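Local coordinates for ganglioside-induced differentiation-associated protein 2 (Homo sapiens, PDB 4UML) that carries an N-terminal macro domain, a module that in related proteins binds ADP-ribose, and probably acts in cell signalling, at residues I72-N77 with P85-I90. Numbering follows the deposited sequence.
Sequences IVNTSN and PVSESI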
ATOM      1  N   ILE A  72      -1.584  -4.091   6.860  1.00 21.39           N
ATOM      2  CA  ILE A  72      -0.616  -3.135   6.361  1.00 22.52           C
ATOM      3  C   ILE A  72       0.332  -3.872   5.426  1.00 20.51           C
ATOM      4  O   ILE A  72       0.476  -5.110   5.483  1.00 21.71           O
ATOM      5  CB  ILE A  72       0.127  -2.356   7.466  1.00 23.87           C
ATOM      6  CG1 ILE A  72       0.954  -3.296   8.355  1.00 26.15           C
ATOM      7  CG2 ILE A  72      -0.827  -1.523   8.287  1.00 26.52           C
ATOM      8  CD1 ILE A  72       2.231  -2.650   8.762  1.00 29.64           C
ATOM      9  N   VAL A  73       0.942  -3.101   4.543  1.00 19.92           N
ATOM     10  CA  VAL A  73       1.776  -3.621   3.490  1.00 19.60           C
ATOM     11  C   VAL A  73       3.271  -3.341   3.753  1.00 21.19           C
ATOM     12  O   VAL A  73       3.665  -2.229   4.042  1.00 21.81           O
ATOM     13  CB  VAL A  73       1.381  -3.007   2.152  1.00 19.78           C
ATOM     14  CG1 VAL A  73       2.290  -3.525   1.040  1.00 20.95           C
ATOM     15  CG2 VAL A  73      -0.084  -3.275   1.819  1.00 20.26           C
ATOM     16  N   ASN A  74       4.056  -4.401   3.685  1.00 21.62           N
ATOM     17  CA  ASN A  74       5.489  -4.374   3.796  1.00 23.99           C
ATOM     18  C   ASN A  74       6.034  -4.550   2.387  1.00 26.22           C
ATOM     19  O   ASN A  74       5.451  -5.263   1.562  1.00 26.16           O
ATOM     20  CB  ASN A  74       5.981  -5.493   4.703  1.00 24.05           C
ATOM     21  CG  ASN A  74       7.517  -5.498   4.837  1.00 25.95           C
ATOM     22  OD1 ASN A  74       8.126  -4.459   4.893  1.00 26.78           O
ATOM     23  ND2 ASN A  74       8.118  -6.671   4.818  1.00 27.50           N
ATOM     24  N   THR A  75       7.070  -3.789   2.077  1.00 25.33           N
ATOM     25  CA  THR A  75       7.754  -3.885   0.797  1.00 25.79           C
ATOM     26  C   THR A  75       9.165  -4.401   1.043  1.00 29.20           C
ATOM     27  O   THR A  75       9.840  -3.939   1.986  1.00 28.57           O
ATOM     28  CB  THR A  75       7.697  -2.575   0.002  1.00 26.08           C
ATOM     29  OG1 THR A  75       8.095  -2.825  -1.343  1.00 26.22           O
ATOM     30  CG2 THR A  75       8.554  -1.451   0.611  1.00 29.30           C
ATOM     31  N   SER A  76       9.601  -5.365   0.224  1.00 29.50           N
ATOM     32  CA  SER A  76      10.801  -6.142   0.567  1.00 31.85           C
ATOM     33  C   SER A  76      11.588  -6.622  -0.654  1.00 32.97           C
ATOM     34  O   SER A  76      11.414  -6.099  -1.758  1.00 32.23           O
ATOM     35  CB  SER A  76      10.382  -7.297   1.457  1.00 31.95           C
ATOM     36  OG  SER A  76      11.454  -7.823   2.207  1.00 36.18           O
ATOM     37  N   ASN A  77      12.467  -7.600  -0.443  1.00 34.85           N
ATOM     38  CA  ASN A  77      13.167  -8.247  -1.546  1.00 34.33           C
ATOM     39  C   ASN A  77      12.686  -9.666  -1.642  1.00 37.99           C
ATOM     40  O   ASN A  77      11.844 -10.107  -0.835  1.00 34.09           O
ATOM     41  CB  ASN A  77      14.699  -8.162  -1.380  1.00 35.84           C
ATOM     42  CG  ASN A  77      15.210  -8.825  -0.113  1.00 36.78           C
ATOM     43  OD1 ASN A  77      14.490  -9.507   0.633  1.00 37.48           O
ATOM     44  ND2 ASN A  77      16.469  -8.596   0.152  1.00 41.36           N
ATOM     45  N   PRO A  85      13.365   1.573   5.233  1.00 32.58           N
ATOM     46  CA  PRO A  85      12.658   2.259   6.303  1.00 33.81           C
ATOM     47  C   PRO A  85      11.274   1.652   6.653  1.00 35.11           C
ATOM     48  O   PRO A  85      10.862   1.637   7.820  1.00 34.36           O
ATOM     49  CB  PRO A  85      12.474   3.657   5.736  1.00 34.66           C
ATOM     50  CG  PRO A  85      13.549   3.816   4.727  1.00 36.21           C
ATOM     51  CD  PRO A  85      13.689   2.475   4.113  1.00 36.35           C
ATOM     52  N   VAL A  86      10.557   1.159   5.645  1.00 30.44           N
ATOM     53  CA  VAL A  86       9.242   0.582   5.873  1.00 29.63           C
ATOM     54  C   VAL A  86       9.379  -0.696   6.673  1.00 28.75           C
ATOM     55  O   VAL A  86       8.810  -0.812   7.781  1.00 27.52           O
ATOM     56  CB  VAL A  86       8.489   0.358   4.532  1.00 28.89           C
ATOM     57  CG1 VAL A  86       7.282  -0.544   4.738  1.00 28.94           C
ATOM     58  CG2 VAL A  86       8.074   1.694   3.963  1.00 28.97           C
ATOM     59  N   SER A  87      10.184  -1.632   6.153  1.00 29.60           N
ATOM     60  CA  SER A  87      10.416  -2.914   6.782  1.00 30.42           C
ATOM     61  C   SER A  87      11.031  -2.801   8.166  1.00 32.20           C
ATOM     62  O   SER A  87      10.773  -3.642   9.026  1.00 31.61           O
ATOM     63  CB  SER A  87      11.351  -3.779   5.940  1.00 31.99           C
ATOM     64  OG  SER A  87      10.721  -4.175   4.735  1.00 34.12           O
ATOM     65  N   GLU A  88      11.887  -1.811   8.352  1.00 34.89           N
ATOM     66  CA  GLU A  88      12.517  -1.618   9.659  1.00 39.14           C
ATOM     67  C   GLU A  88      11.456  -1.369  10.744  1.00 36.37           C
ATOM     68  O   GLU A  88      11.492  -1.989  11.801  1.00 33.70           O
ATOM     69  CB  GLU A  88      13.508  -0.458   9.620  1.00 44.16           C
ATOM     70  CG  GLU A  88      14.820  -0.790   8.929  1.00 56.65           C
ATOM     71  CD  GLU A  88      15.783   0.391   8.936  1.00 67.90           C
ATOM     72  OE1 GLU A  88      16.280   0.728  10.042  1.00 75.86           O
ATOM     73  OE2 GLU A  88      16.039   0.982   7.848  1.00 70.09           O
ATOM     74  N   SER A  89      10.515  -0.464  10.487  1.00 34.75           N
ATOM     75  CA  SER A  89       9.434  -0.209  11.474  1.00 36.44           C
ATOM     76  C   SER A  89       8.548  -1.398  11.667  1.00 36.22           C
ATOM     77  O   SER A  89       8.232  -1.762  12.796  1.00 33.48           O
ATOM     78  CB  SER A  89       8.545   0.930  11.035  1.00 38.88           C
ATOM     79  OG  SER A  89       9.358   2.016  10.725  1.00 42.08           O
ATOM     80  N   ILE A  90       8.092  -1.959  10.547  1.00 30.27           N
ATOM     81  CA  ILE A  90       7.191  -3.061  10.601  1.00 29.63           C
ATOM     82  C   ILE A  90       7.824  -4.209  11.409  1.00 32.35           C
ATOM     83  O   ILE A  90       7.179  -4.758  12.294  1.00 28.41           O
ATOM     84  CB  ILE A  90       6.788  -3.534   9.188  1.00 28.26           C
ATOM     85  CG1 ILE A  90       5.914  -2.482   8.465  1.00 29.36           C
ATOM     86  CG2 ILE A  90       6.105  -4.857   9.282  1.00 29.83           C
ATOM     87  CD1 ILE A  90       5.415  -2.902   7.072  1.00 28.39           C
TER
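Ser87 OG donates a short hydrogen bond to Asn74 OD1, 2.6 Å long, and meets it in the plane of the amide on one of the carbonyl lone pairs, with a C=O...O angle of 126°. The CG of Asn74 stands anti to the backbone N (chi1 180°), which carries the amide out to the helix. Ser87 OG also lies 2.9 Å from Thr75 O. Beside this polar pair the apolar contact runs through Ile90, whose extended chain ends with CD1 3.6 Å from Asn74 CB, crossing the asparagine obliquely. Ile72 CD1 meets Ile90 CD1 tip to tip at 3.6 Å. Val86 CG1 rests 4.1 Å from Val73 O, a buried carbonyl without a polar partner in the model. The arrangement belongs to the alpha/beta macro-domain fold: strand 71-75, an inner strand of the mixed sheet, leads through a short loop into helix 85-94, which packs back over it, the axes of 72-75 and 85-90 running at 125° to each other. An alanine in place of Asn74 would remove the acceptor of Ser87 and is likely to loosen the start of the helix from the strand. Further out, His128 ND1 on the neighbouring strand bonds Asn74 ND2, consistent with the turn of the amide that presents OD1 to Ser87. Asn84 ties the loop to both sides, its ND2 bonded to Thr75 O and its OD1 to Ser87 N.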